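Long-range contacts in aminotransferase, class III (Thermomicrobium roseum, PDB 6IO1), which is a thermostable (S)-enantioselective omega-transaminase that probably moves amino groups between substrates by way of its pyridoxal phosphate cofactor: residues K14-H19 / Q28-G33; P95-L100 / V329-A334; E106-P111 / T271-Q276; R144-S149 / S218-A223; P368-V373 / L380-V385. One frame throughout, in Å; residues are numbered along the deposited sequence.

Interaction 1: K14-H19 / Q28-G33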
# COMPACT_ATOMS: atom_id res chain seq x y z
N LYS B 14 26.53 -2.72 -1.39
CA LYS B 14 25.43 -2.23 -2.22
C LYS B 14 24.27 -1.73 -1.36
O LYS B 14 23.64 -0.72 -1.68
CB LYS B 14 24.95 -3.32 -3.17
CG LYS B 14 25.87 -3.60 -4.34
CD LYS B 14 25.33 -4.75 -5.18
CE LYS B 14 25.96 -4.79 -6.56
NZ LYS B 14 25.61 -6.05 -7.28
N ASP B 15 23.97 -2.44 -0.27
CA ASP B 15 22.90 -2.01 0.62
C ASP B 15 23.22 -0.67 1.25
O ASP B 15 22.37 0.23 1.30
CB ASP B 15 22.66 -3.06 1.70
CG ASP B 15 21.42 -2.77 2.52
OD1 ASP B 15 20.31 -3.16 2.10
OD2 ASP B 15 21.55 -2.14 3.59
N ILE B 16 24.45 -0.51 1.75
CA ILE B 16 24.84 0.78 2.33
C ILE B 16 24.77 1.88 1.28
O ILE B 16 24.35 3.01 1.56
CB ILE B 16 26.24 0.68 2.96
CG1 ILE B 16 26.21 -0.22 4.20
CG2 ILE B 16 26.78 2.06 3.31
CD1 ILE B 16 27.58 -0.58 4.72
N ALA B 17 25.17 1.57 0.04
CA ALA B 17 25.23 2.59 -1.00
C ALA B 17 23.84 3.00 -1.49
O ALA B 17 23.63 4.18 -1.81
CB ALA B 17 26.08 2.09 -2.17
N HIS B 18 22.89 2.07 -1.57
CA HIS B 18 21.67 2.32 -2.32
C HIS B 18 20.35 2.05 -1.60
O HIS B 18 19.30 2.40 -2.16
CB HIS B 18 21.66 1.49 -3.62
CG HIS B 18 22.89 1.67 -4.46
ND1 HIS B 18 23.20 2.86 -5.09
CD2 HIS B 18 23.88 0.81 -4.78
CE1 HIS B 18 24.33 2.72 -5.76
NE2 HIS B 18 24.76 1.48 -5.59
N HIS B 19 20.35 1.47 -0.41
CA HIS B 19 19.10 1.04 0.23
C HIS B 19 18.76 1.97 1.39
O HIS B 19 19.46 2.00 2.40
CB HIS B 19 19.19 -0.41 0.71
CG HIS B 19 17.87 -0.96 1.16
ND1 HIS B 19 17.76 -2.14 1.87
CD2 HIS B 19 16.61 -0.50 0.99
CE1 HIS B 19 16.49 -2.38 2.13
NE2 HIS B 19 15.77 -1.40 1.61
N GLN B 28 23.43 4.59 11.81
CA GLN B 28 24.02 3.34 12.25
C GLN B 28 24.21 2.37 11.09
O GLN B 28 25.22 1.65 11.04
CB GLN B 28 23.15 2.70 13.34
CG GLN B 28 23.56 1.29 13.71
CD GLN B 28 22.71 0.70 14.82
OE1 GLN B 28 21.80 1.36 15.33
NE2 GLN B 28 23.00 -0.54 15.20
N LEU B 29 23.25 2.32 10.16
CA LEU B 29 23.34 1.38 9.05
C LEU B 29 24.56 1.64 8.19
O LEU B 29 25.25 0.70 7.77
CB LEU B 29 22.07 1.45 8.19
CG LEU B 29 22.16 0.61 6.91
CD1 LEU B 29 21.54 -0.77 7.12
CD2 LEU B 29 21.51 1.33 5.74
N ARG B 30 24.86 2.92 7.92
CA ARG B 30 26.02 3.23 7.09
C ARG B 30 27.32 2.76 7.74
O ARG B 30 28.25 2.34 7.05
CB ARG B 30 26.07 4.73 6.80
CG ARG B 30 24.95 5.19 5.88
CD ARG B 30 25.25 6.53 5.24
NE ARG B 30 24.35 6.80 4.12
CZ ARG B 30 24.46 7.83 3.29
NH1 ARG B 30 25.43 8.72 3.46
NH2 ARG B 30 23.59 7.98 2.30
N ARG B 31 27.39 2.83 9.07
CA ARG B 31 28.60 2.42 9.78
C ARG B 31 28.71 0.91 9.94
O ARG B 31 29.81 0.35 9.83
CB ARG B 31 28.67 3.12 11.14
CG ARG B 31 29.13 4.56 11.02
CD ARG B 31 28.47 5.49 12.02
NE ARG B 31 28.91 6.86 11.83
CZ ARG B 31 28.43 7.68 10.89
NH1 ARG B 31 27.48 7.26 10.06
NH2 ARG B 31 28.90 8.91 10.78
N GLU B 32 27.59 0.22 10.20
CA GLU B 32 27.63 -1.20 10.50
C GLU B 32 27.13 -2.10 9.39
O GLU B 32 27.50 -3.28 9.36
CB GLU B 32 26.82 -1.50 11.77
CG GLU B 32 27.18 -0.62 12.96
CD GLU B 32 26.31 -0.90 14.17
OE1 GLU B 32 25.47 -1.82 14.10
OE2 GLU B 32 26.46 -0.19 15.18
N GLY B 33 26.30 -1.60 8.48
CA GLY B 33 25.76 -2.42 7.42
C GLY B 33 24.54 -3.19 7.86
O GLY B 33 24.18 -3.19 9.05
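The flat carboxylate of Asp-15 touches Leu-29, its OD2 lying 3.8 Å from Leu-29 CD1. The two side chains cross at about a right angle. At its other oxygen the carboxylate meets the edge of the His-19 ring, with Asp-15 CG in the plane of that ring. His-19 ND1 donates to Asp-15 OD1 over 2.8 Å, in the ring plane. The acceptor is met on its syn side, 28° out of the carboxylate plane. Asp-15 OD2 is hydrogen-bonded to NE2 of His-21, so both oxygens of this buried group are held. This would probably favour the charged form of the aspartate.

Leu-29 also sets CD2 against the backbone oxygen of His-19. Next to this pair, Ile-16 lies on the backbone of the second helix. With CG1 anti to the carbonyl carbon (chi1 -69°), Ile-16 CG1 lies 3.8 Å from Leu-29 O. CD1 reaches Gly-33 CA at 3.7 Å and also touches Arg-30 O. CG2 touches Arg-30 CA at 4.0 Å. Gly-33, just past the helix end, brings its bare CA to the isoleucine tip.

The second subunit covers part of this unit. There Arg-30 forms a salt bridge with Glu-309 of the second subunit, and Lys-14 one with Glu-99 of the second subunit. The axes of the helical segments 14-18 and 28-32 pass 9.3 Å apart, their directions 148° from each other. This is a roughly antiparallel helix pair joined by a short connection, and it places the N-terminal part of the chain at the dimer interface of this class-III aminotransferase.

Interaction 2: P95-L100 / V329-A334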
# COMPACT_ATOMS: atom_id res chain seq x y z
N PRO B 95 -10.96 -14.95 -10.70
CA PRO B 95 -11.55 -16.03 -9.88
C PRO B 95 -10.93 -16.12 -8.49
O PRO B 95 -11.68 -16.30 -7.51
CB PRO B 95 -11.27 -17.29 -10.70
CG PRO B 95 -11.26 -16.80 -12.10
CD PRO B 95 -10.62 -15.43 -12.06
N PRO B 96 -9.60 -16.03 -8.34
CA PRO B 96 -9.05 -16.15 -6.97
C PRO B 96 -9.55 -15.06 -6.04
O PRO B 96 -9.82 -15.33 -4.86
CB PRO B 96 -7.53 -16.07 -7.18
CG PRO B 96 -7.31 -16.39 -8.60
CD PRO B 96 -8.51 -15.91 -9.33
N THR B 97 -9.69 -13.83 -6.54
CA THR B 97 -10.19 -12.74 -5.71
C THR B 97 -11.61 -13.01 -5.23
O THR B 97 -11.94 -12.84 -4.05
CB THR B 97 -10.13 -11.43 -6.50
OG1 THR B 97 -8.84 -11.28 -7.09
CG2 THR B 97 -10.40 -10.24 -5.59
N ILE B 98 -12.48 -13.46 -6.15
CA ILE B 98 -13.87 -13.74 -5.81
C ILE B 98 -13.95 -14.87 -4.79
O ILE B 98 -14.70 -14.79 -3.80
CB ILE B 98 -14.66 -14.07 -7.09
CG1 ILE B 98 -14.67 -12.87 -8.04
CG2 ILE B 98 -16.08 -14.48 -6.75
CD1 ILE B 98 -15.26 -13.17 -9.40
N GLU B 99 -13.20 -15.95 -5.03
CA GLU B 99 -13.22 -17.08 -4.11
C GLU B 99 -12.70 -16.68 -2.73
O GLU B 99 -13.24 -17.12 -1.71
CB GLU B 99 -12.42 -18.25 -4.68
CG GLU B 99 -12.98 -18.82 -5.98
CD GLU B 99 -14.24 -19.65 -5.78
OE1 GLU B 99 -14.75 -19.72 -4.64
OE2 GLU B 99 -14.72 -20.24 -6.77
N LEU B 100 -11.65 -15.86 -2.69
CA LEU B 100 -11.14 -15.39 -1.41
C LEU B 100 -12.17 -14.55 -0.68
O LEU B 100 -12.32 -14.66 0.54
CB LEU B 100 -9.85 -14.60 -1.61
CG LEU B 100 -9.19 -14.11 -0.31
CD1 LEU B 100 -8.77 -15.28 0.56
CD2 LEU B 100 -8.01 -13.20 -0.61
N VAL B 329 -2.58 -13.12 -7.94
CA VAL B 329 -1.54 -13.96 -7.37
C VAL B 329 -1.60 -13.92 -5.85
O VAL B 329 -1.50 -14.96 -5.18
CB VAL B 329 -0.16 -13.53 -7.89
CG1 VAL B 329 0.93 -14.45 -7.37
CG2 VAL B 329 -0.17 -13.50 -9.41
N ALA B 330 -1.77 -12.72 -5.28
CA ALA B 330 -1.89 -12.59 -3.83
C ALA B 330 -3.08 -13.37 -3.31
O ALA B 330 -2.98 -14.06 -2.29
CB ALA B 330 -1.99 -11.11 -3.45
N CYS B 331 -4.23 -13.27 -3.99
CA CYS B 331 -5.43 -13.96 -3.53
C CYS B 331 -5.28 -15.48 -3.64
O CYS B 331 -5.74 -16.21 -2.76
CB CYS B 331 -6.64 -13.48 -4.32
SG CYS B 331 -7.05 -11.74 -4.03
N ALA B 332 -4.66 -15.97 -4.72
CA ALA B 332 -4.43 -17.41 -4.84
C ALA B 332 -3.50 -17.92 -3.74
O ALA B 332 -3.76 -18.96 -3.12
CB ALA B 332 -3.86 -17.74 -6.22
N VAL B 333 -2.42 -17.18 -3.48
CA VAL B 333 -1.51 -17.56 -2.40
C VAL B 333 -2.25 -17.52 -1.06
O VAL B 333 -2.02 -18.36 -0.19
CB VAL B 333 -0.27 -16.65 -2.40
CG1 VAL B 333 0.55 -16.85 -1.13
CG2 VAL B 333 0.58 -16.92 -3.63
N ALA B 334 -3.14 -16.54 -0.89
CA ALA B 334 -3.93 -16.46 0.33
C ALA B 334 -4.85 -17.67 0.48
O ALA B 334 -5.02 -18.19 1.59
CB ALA B 334 -4.76 -15.18 0.35
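The helix turns that carry Pro-96 and Cys-331 pass with their axes 7.9 Å apart, their directions 47° from each other. The CA atoms of Pro-96 and Ala-332 are 5.2 Å apart. The residues that meet helix 95-107 here are Cys-331, Ala-332 and Ala-334, all small, which is consistent with the close approach.

Cys-331 points at the other helix. Its SG is anti to its own carbonyl carbon (chi1 -66°) and lies near three atoms, Thr-97 OG1 (3.6 Å), Thr-97 CA and Leu-100 CD2. The hydroxyl of Thr-97 has hydrogen bonds with Gly-326 O and Ser-94 OG. Cys-331 CB rests on the carbonyl of Pro-96, 3.7 Å from its O.

Pro-96 turns CB toward Ala-332, 3.8 Å from its N and near its methyl. One turn on, Leu-100 has CG anti to its backbone N (chi1 -178°). Both its methyls reach Ala-334 CB, CD2 at 3.9 Å.

Helix 70-82 packs beside the pair, with Gln-79 on Pro-96 and Ala-76 on Val-329. Phe-117 of strand 112-118 touches Thr-97 and Leu-100. On another side Ile-98 packs on Asp-15 of the second subunit. The contact thus joins helices 95-107 and 328-344 between strand 112-118 of its sheet, helix 70-82 and the second subunit.

Interaction 3: E106-P111 / T271-Q276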
# COMPACT_ATOMS: atom_id res chain seq x y z
N GLU B 106 -17.24 -16.46 4.83
CA GLU B 106 -17.51 -17.61 5.69
C GLU B 106 -16.70 -17.53 6.99
O GLU B 106 -17.24 -17.74 8.08
CB GLU B 106 -17.22 -18.92 4.96
CG GLU B 106 -17.32 -20.14 5.87
CD GLU B 106 -17.31 -21.45 5.10
OE1 GLU B 106 -16.76 -22.44 5.62
OE2 GLU B 106 -17.85 -21.49 3.98
N LEU B 107 -15.40 -17.24 6.88
CA LEU B 107 -14.52 -17.32 8.04
C LEU B 107 -14.78 -16.20 9.05
O LEU B 107 -14.72 -16.43 10.26
CB LEU B 107 -13.06 -17.30 7.58
CG LEU B 107 -12.61 -18.55 6.84
CD1 LEU B 107 -11.17 -18.43 6.37
CD2 LEU B 107 -12.79 -19.79 7.72
N PHE B 108 -15.06 -14.99 8.58
CA PHE B 108 -15.33 -13.90 9.50
C PHE B 108 -16.74 -14.03 10.06
O PHE B 108 -17.70 -14.12 9.29
CB PHE B 108 -15.15 -12.55 8.82
CG PHE B 108 -13.73 -12.06 8.79
CD1 PHE B 108 -13.11 -11.62 9.95
CD2 PHE B 108 -13.01 -12.03 7.61
CE1 PHE B 108 -11.80 -11.17 9.93
CE2 PHE B 108 -11.70 -11.57 7.58
CZ PHE B 108 -11.10 -11.14 8.75
N PRO B 109 -16.91 -14.06 11.39
CA PRO B 109 -18.23 -14.32 11.96
C PRO B 109 -19.24 -13.23 11.63
O PRO B 109 -18.90 -12.06 11.48
CB PRO B 109 -17.96 -14.39 13.47
CG PRO B 109 -16.49 -14.62 13.60
CD PRO B 109 -15.86 -13.96 12.41
N GLY B 110 -20.50 -13.65 11.53
CA GLY B 110 -21.61 -12.74 11.36
C GLY B 110 -21.68 -12.12 9.97
O GLY B 110 -21.13 -12.65 9.00
N PRO B 111 -22.36 -10.98 9.87
CA PRO B 111 -22.60 -10.38 8.55
C PRO B 111 -21.41 -9.63 7.99
O PRO B 111 -21.56 -8.80 7.09
CB PRO B 111 -23.78 -9.44 8.80
CG PRO B 111 -23.77 -9.15 10.27
CD PRO B 111 -22.95 -10.20 10.97
N THR B 271 -6.99 -18.10 18.51
CA THR B 271 -8.18 -18.31 17.71
C THR B 271 -7.89 -17.74 16.33
O THR B 271 -6.90 -17.04 16.13
CB THR B 271 -9.42 -17.64 18.32
OG1 THR B 271 -9.17 -16.24 18.47
CG2 THR B 271 -9.76 -18.25 19.67
N LEU B 272 -8.77 -18.05 15.37
CA LEU B 272 -8.55 -17.57 14.01
C LEU B 272 -8.49 -16.05 13.97
O LEU B 272 -7.62 -15.47 13.29
CB LEU B 272 -9.64 -18.09 13.07
CG LEU B 272 -9.37 -17.81 11.59
CD1 LEU B 272 -8.00 -18.32 11.19
CD2 LEU B 272 -10.45 -18.41 10.72
N PHE B 273 -9.38 -15.38 14.69
CA PHE B 273 -9.38 -13.93 14.76
C PHE B 273 -9.50 -13.48 16.21
O PHE B 273 -10.09 -14.17 17.05
CB PHE B 273 -10.51 -13.32 13.92
CG PHE B 273 -10.45 -13.70 12.47
CD1 PHE B 273 -9.40 -13.28 11.68
CD2 PHE B 273 -11.45 -14.48 11.91
CE1 PHE B 273 -9.34 -13.63 10.34
CE2 PHE B 273 -11.39 -14.83 10.57
CZ PHE B 273 -10.34 -14.41 9.79
N GLY B 274 -8.93 -12.31 16.50
CA GLY B 274 -8.98 -11.78 17.85
C GLY B 274 -10.38 -11.42 18.31
O GLY B 274 -10.65 -11.44 19.52
N MET B 275 -11.27 -11.08 17.38
CA MET B 275 -12.65 -10.77 17.75
C MET B 275 -13.30 -11.93 18.49
O MET B 275 -14.11 -11.73 19.40
CB MET B 275 -13.47 -10.39 16.51
CG MET B 275 -13.62 -11.47 15.44
SD MET B 275 -14.16 -10.84 13.83
CE MET B 275 -15.94 -10.82 14.03
N GLN B 276 -12.97 -13.17 18.10
CA GLN B 276 -13.51 -14.33 18.80
C GLN B 276 -12.98 -14.41 20.23
O GLN B 276 -13.72 -14.79 21.14
CB GLN B 276 -13.18 -15.61 18.04
CG GLN B 276 -13.78 -16.85 18.67
CD GLN B 276 -13.64 -18.09 17.81
OE1 GLN B 276 -13.22 -18.02 16.66
NE2 GLN B 276 -14.00 -19.24 18.37
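Phe-108 and Phe-273 face each other with CA atoms 7.9 Å apart, where the chain leaving helix 95-107 passes the turn before a weakly bonded helical turn at 274-276.

Their rings form an offset stack, with centroids 4.0 Å apart and planes at 13°. Phe-108 CE1 lies 3.4 Å above the centre of the Phe-273 ring. Phe-273 CZ in turn lies over the Phe-108 ring toward its rim. The opposite face of Phe-273 carries CG of Leu-272. Leu-107 O sits at the edge of the Phe-273 ring, in plane, 3.7 Å from CE2.

Met-275 comes to the edge of Phe-108, with SD 5.4 Å from the ring centroid. Its CG lies between the backbone N and the carbonyl carbon (chi1 62°), and the chain bends at chi3. CE meets Pro-109 CD tip to tip at 3.5 Å. Leu-107 CD2 and Leu-272 CD2 touch at 4.0 Å.

Phe-266 meets Phe-273 edge-to-face, and Phe-287 meets Phe-108. The carboxylate of Glu-261, next to Asp-260 of the cofactor pocket, accepts from Gly-274 N and Met-275 N. This is an aromatic cluster with a Met-aromatic contact; the side chain of Phe-273 is about 12 Å from the bound PMP.

Interaction 4: R144-S149 / S218-A223; sequences RVKILS and SETIAA
Thr-220 O accepts from two backbone N-H groups of segment 144-149, one firmly and one weakly. Lys-146 N donates to it over 2.9 Å, in the carbonyl plane. Val-145 N adds a weak bond at 3.2 Å. Next along, Ala-222 N bonds to Lys-146 O at 2.8 Å. Leu-148 N meets Ala-223 O at 2.9 Å, almost straight at 177°.

These bonds pair two parallel strands, though their short segments diverge by 58°. Lys-146 pairs with Ile-221 and Ile-147 with Ala-223, so Ala-222 is the extra residue of a beta bulge. Its CB lies 3.2 Å from Arg-144 O.

Arg-144 reaches back along the 3-10 turn. Its chain is extended from CG to NE, and NE donates to Ile-221 O at 2.9 Å. That oxygen lies in the guanidinium plane, but the donor stands 48° out of the carbonyl plane. Ser-218 O and Glu-219 CA lie over one face of the guanidinium. NH1 and NH2 bond to Tyr-253 O and Gln-141 OE1, and Trp-136 adds a cation-pi contact.

Lys-146 runs beside Thr-220, both pointing the same way. Its NZ makes a weak bond to Thr-220 OG1 at 3.2 Å and a salt bridge with Glu-216. Thr-220 OG1 is also bonded to Gly-217 O. The side chains of Leu-148 and Ile-221 cross at about a right angle, with Leu-148 CD1 3.8 Å from Ile-221 CG2.

The buried arginine charge is met by neutral oxygens and an aromatic ring. The guanidinium packs over the 3-10 turn and probably helps fix the bulged start of strand 221-226 beside strand 146-150.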
# COMPACT_ATOMS: atom_id res chain seq x y z
N ARG B 144 -20.18 13.70 10.53
CA ARG B 144 -19.75 12.52 11.30
C ARG B 144 -18.46 11.98 10.68
O ARG B 144 -18.46 11.04 9.87
CB ARG B 144 -20.85 11.48 11.31
CG ARG B 144 -20.75 10.47 12.44
CD ARG B 144 -22.13 9.95 12.83
NE ARG B 144 -22.08 9.19 14.08
CZ ARG B 144 -23.16 8.72 14.70
NH1 ARG B 144 -23.02 8.05 15.84
NH2 ARG B 144 -24.37 8.92 14.19
N VAL B 145 -17.33 12.59 11.06
CA VAL B 145 -16.06 12.26 10.43
C VAL B 145 -14.96 11.94 11.44
O VAL B 145 -13.92 11.39 11.08
CB VAL B 145 -15.60 13.40 9.50
CG1 VAL B 145 -16.60 13.61 8.37
CG2 VAL B 145 -15.40 14.68 10.29
N LYS B 146 -15.18 12.28 12.71
CA LYS B 146 -14.14 12.09 13.72
C LYS B 146 -13.86 10.61 13.95
O LYS B 146 -14.77 9.78 13.95
CB LYS B 146 -14.54 12.75 15.03
CG LYS B 146 -14.73 14.26 14.94
CD LYS B 146 -15.04 14.86 16.30
CE LYS B 146 -15.49 16.31 16.17
NZ LYS B 146 -15.96 16.85 17.47
N ILE B 147 -12.59 10.27 14.16
CA ILE B 147 -12.18 8.89 14.37
C ILE B 147 -11.57 8.77 15.76
O ILE B 147 -10.63 9.51 16.10
CB ILE B 147 -11.18 8.42 13.30
CG1 ILE B 147 -11.82 8.50 11.91
CG2 ILE B 147 -10.71 7.00 13.59
CD1 ILE B 147 -12.81 7.40 11.62
N LEU B 148 -12.09 7.85 16.56
CA LEU B 148 -11.57 7.59 17.89
C LEU B 148 -10.46 6.55 17.82
O LEU B 148 -10.63 5.49 17.21
CB LEU B 148 -12.68 7.12 18.83
CG LEU B 148 -13.69 8.16 19.30
CD1 LEU B 148 -14.86 7.50 20.01
CD2 LEU B 148 -13.03 9.20 20.20
N SER B 149 -9.33 6.85 18.45
CA SER B 149 -8.19 5.95 18.52
C SER B 149 -7.61 6.05 19.93
O SER B 149 -8.11 6.80 20.77
CB SER B 149 -7.15 6.27 17.45
OG SER B 149 -6.18 5.24 17.37
N SER B 218 -21.49 12.86 20.05
CA SER B 218 -21.56 11.56 19.39
C SER B 218 -21.91 11.69 17.91
O SER B 218 -21.48 10.87 17.10
CB SER B 218 -22.57 10.66 20.10
OG SER B 218 -23.90 11.05 19.79
N GLU B 219 -22.70 12.71 17.55
CA GLU B 219 -23.12 12.87 16.16
C GLU B 219 -21.97 13.26 15.24
O GLU B 219 -22.16 13.25 14.01
CB GLU B 219 -24.23 13.92 16.07
CG GLU B 219 -23.80 15.36 16.32
CD GLU B 219 -23.62 15.68 17.79
OE1 GLU B 219 -23.07 16.76 18.10
OE2 GLU B 219 -24.02 14.85 18.64
N THR B 220 -20.81 13.61 15.78
CA THR B 220 -19.65 13.97 14.97
C THR B 220 -18.61 12.85 14.87
O THR B 220 -17.61 13.02 14.17
CB THR B 220 -18.98 15.23 15.53
OG1 THR B 220 -18.42 14.94 16.82
CG2 THR B 220 -19.99 16.36 15.66
N ILE B 221 -18.84 11.71 15.53
CA ILE B 221 -17.86 10.63 15.59
C ILE B 221 -18.30 9.52 14.66
O ILE B 221 -19.32 8.86 14.90
CB ILE B 221 -17.68 10.12 17.03
CG1 ILE B 221 -17.25 11.26 17.95
CG2 ILE B 221 -16.67 8.99 17.07
CD1 ILE B 221 -17.09 10.86 19.40
N ALA B 222 -17.53 9.30 13.59
CA ALA B 222 -17.85 8.27 12.62
C ALA B 222 -17.56 6.87 13.16
O ALA B 222 -18.39 5.96 13.02
CB ALA B 222 -17.07 8.51 11.33
N ALA B 223 -16.41 6.67 13.79
CA ALA B 223 -16.02 5.32 14.18
C ALA B 223 -14.94 5.35 15.25
O ALA B 223 -14.34 6.38 15.55
CB ALA B 223 -15.54 4.52 12.97

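Interaction 5: P368-V373 / L380-V385; sequences PYVGEV and LLVEVV
Glu-383 is bonded to the opposite strand through both its N and its O. Its N donates to Glu-372 O at 2.9 Å (166°), nearly along the C=O axis. Its O accepts from Gly-371 N at 2.9 Å, a more bent bond (140°). Gly-371 and Glu-372 thus both face Glu-383, a classic beta bulge. Further on, Val-385 N donates to Tyr-369 O at 2.9 Å from above the carbonyl plane.

The carboxylates of Glu-372 and Glu-383 stand on one face, their OE1 atoms 5.0 Å apart. Arg-374 NH1 bridges both, which probably eases their repulsion. Glu-383 OE1 also bonds to Tyr-188 OH, and its OE2 forms a salt bridge with Arg-191.

The other face carries Val-370, Val-373, Val-382 and Val-384. Val-382 puts CG1 on Val-370 CG1 and CG2 on Val-373 CG2, each at 4.0 Å. It lies beside Val-373 and points the same way. Beyond the strand, Val-385 CG2 lies 3.5 Å from Gly-371 N, against the bulge. Helix 346-361 packs on Val-373, and helix 432-450 on Val-384.

This is an antiparallel beta hairpin. Its strand 370-376 is outermost, within this chain, in one of the two mixed sheets.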
# COMPACT_ATOMS: atom_id res chain seq x y z
N PRO B 368 16.10 -8.47 38.37
CA PRO B 368 15.78 -7.11 38.84
C PRO B 368 15.46 -6.13 37.72
O PRO B 368 14.86 -5.09 38.00
CB PRO B 368 17.04 -6.69 39.61
CG PRO B 368 18.13 -7.56 39.07
CD PRO B 368 17.49 -8.85 38.68
N TYR B 369 15.83 -6.42 36.48
CA TYR B 369 15.65 -5.48 35.38
C TYR B 369 14.46 -5.83 34.48
O TYR B 369 14.28 -5.19 33.44
CB TYR B 369 16.93 -5.38 34.55
CG TYR B 369 17.57 -6.70 34.19
CD1 TYR B 369 17.04 -7.50 33.18
CD2 TYR B 369 18.71 -7.14 34.84
CE1 TYR B 369 17.64 -8.71 32.85
CE2 TYR B 369 19.31 -8.34 34.52
CZ TYR B 369 18.77 -9.12 33.52
OH TYR B 369 19.36 -10.32 33.19
N VAL B 370 13.66 -6.82 34.85
CA VAL B 370 12.48 -7.22 34.08
C VAL B 370 11.25 -6.72 34.82
O VAL B 370 10.90 -7.23 35.89
CB VAL B 370 12.43 -8.74 33.86
CG1 VAL B 370 11.08 -9.14 33.29
CG2 VAL B 370 13.55 -9.18 32.94
N GLY B 371 10.60 -5.70 34.26
CA GLY B 371 9.42 -5.15 34.91
C GLY B 371 8.21 -6.05 34.79
O GLY B 371 7.58 -6.41 35.79
N GLU B 372 7.86 -6.44 33.56
CA GLU B 372 6.69 -7.28 33.34
C GLU B 372 6.86 -8.09 32.06
O GLU B 372 7.37 -7.58 31.06
CB GLU B 372 5.40 -6.45 33.26
CG GLU B 372 4.17 -7.27 32.90
CD GLU B 372 2.90 -6.44 32.85
OE1 GLU B 372 2.63 -5.85 31.79
OE2 GLU B 372 2.18 -6.38 33.87
N VAL B 373 6.42 -9.34 32.10
CA VAL B 373 6.32 -10.19 30.92
C VAL B 373 4.84 -10.40 30.64
O VAL B 373 4.10 -10.89 31.50
CB VAL B 373 7.05 -11.53 31.11
CG1 VAL B 373 6.81 -12.43 29.91
CG2 VAL B 373 8.53 -11.30 31.34
N LEU B 380 4.19 -11.71 22.39
CA LEU B 380 4.78 -11.65 23.72
C LEU B 380 5.74 -10.47 23.83
O LEU B 380 6.35 -10.06 22.84
CB LEU B 380 5.52 -12.96 24.07
CG LEU B 380 4.65 -14.22 24.08
CD1 LEU B 380 4.96 -15.10 22.87
CD2 LEU B 380 4.83 -15.00 25.37
N LEU B 381 5.87 -9.94 25.05
CA LEU B 381 6.75 -8.82 25.32
C LEU B 381 7.36 -8.95 26.71
O LEU B 381 6.67 -9.29 27.68
CB LEU B 381 6.01 -7.48 25.20
CG LEU B 381 6.89 -6.22 25.18
CD1 LEU B 381 6.31 -5.19 24.23
CD2 LEU B 381 7.04 -5.62 26.57
N VAL B 382 8.66 -8.69 26.77
CA VAL B 382 9.42 -8.56 28.01
C VAL B 382 9.78 -7.08 28.15
O VAL B 382 10.60 -6.56 27.38
CB VAL B 382 10.69 -9.43 28.00
CG1 VAL B 382 11.49 -9.22 29.27
CG2 VAL B 382 10.33 -10.89 27.80
N GLU B 383 9.14 -6.39 29.09
CA GLU B 383 9.39 -4.98 29.35
C GLU B 383 10.56 -4.85 30.31
O GLU B 383 10.53 -5.39 31.42
CB GLU B 383 8.15 -4.31 29.92
CG GLU B 383 8.36 -2.85 30.30
CD GLU B 383 7.06 -2.07 30.41
OE1 GLU B 383 6.01 -2.60 29.99
OE2 GLU B 383 7.09 -0.93 30.92
N VAL B 384 11.60 -4.14 29.88
CA VAL B 384 12.83 -3.99 30.64
C VAL B 384 12.82 -2.65 31.36
O VAL B 384 12.49 -1.62 30.77
CB VAL B 384 14.06 -4.12 29.73
CG1 VAL B 384 15.33 -3.75 30.48
CG2 VAL B 384 14.16 -5.54 29.17
N VAL B 385 13.19 -2.67 32.65
CA VAL B 385 13.24 -1.48 33.48
C VAL B 385 14.56 -1.51 34.25
O VAL B 385 15.16 -2.56 34.45
CB VAL B 385 12.05 -1.39 34.46
CG1 VAL B 385 10.75 -1.18 33.71
CG2 VAL B 385 11.99 -2.63 35.34

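Interaction 1 comes first along the chain and interaction 5 last. Between them, interaction 2 encloses interaction 3, which encloses interaction 4. Interactions 2 and 3 both use helix 95-107, and their centres are about 19 Å apart. Interaction 4 joins inner parallel strands of the sheet that runs from 112-118 to 181-184. Interaction 5 lies in the other mixed sheet, its centre about 36 Å from that of interaction 4. The centres of interactions 1 and 2 are about 37 Å apart in one chain, yet both contacts touch the second subunit. There Lys-14 of one chain meets Glu-99 of the other. The contacts thus sample both sheets, helices around them and the parts that meet the second subunit.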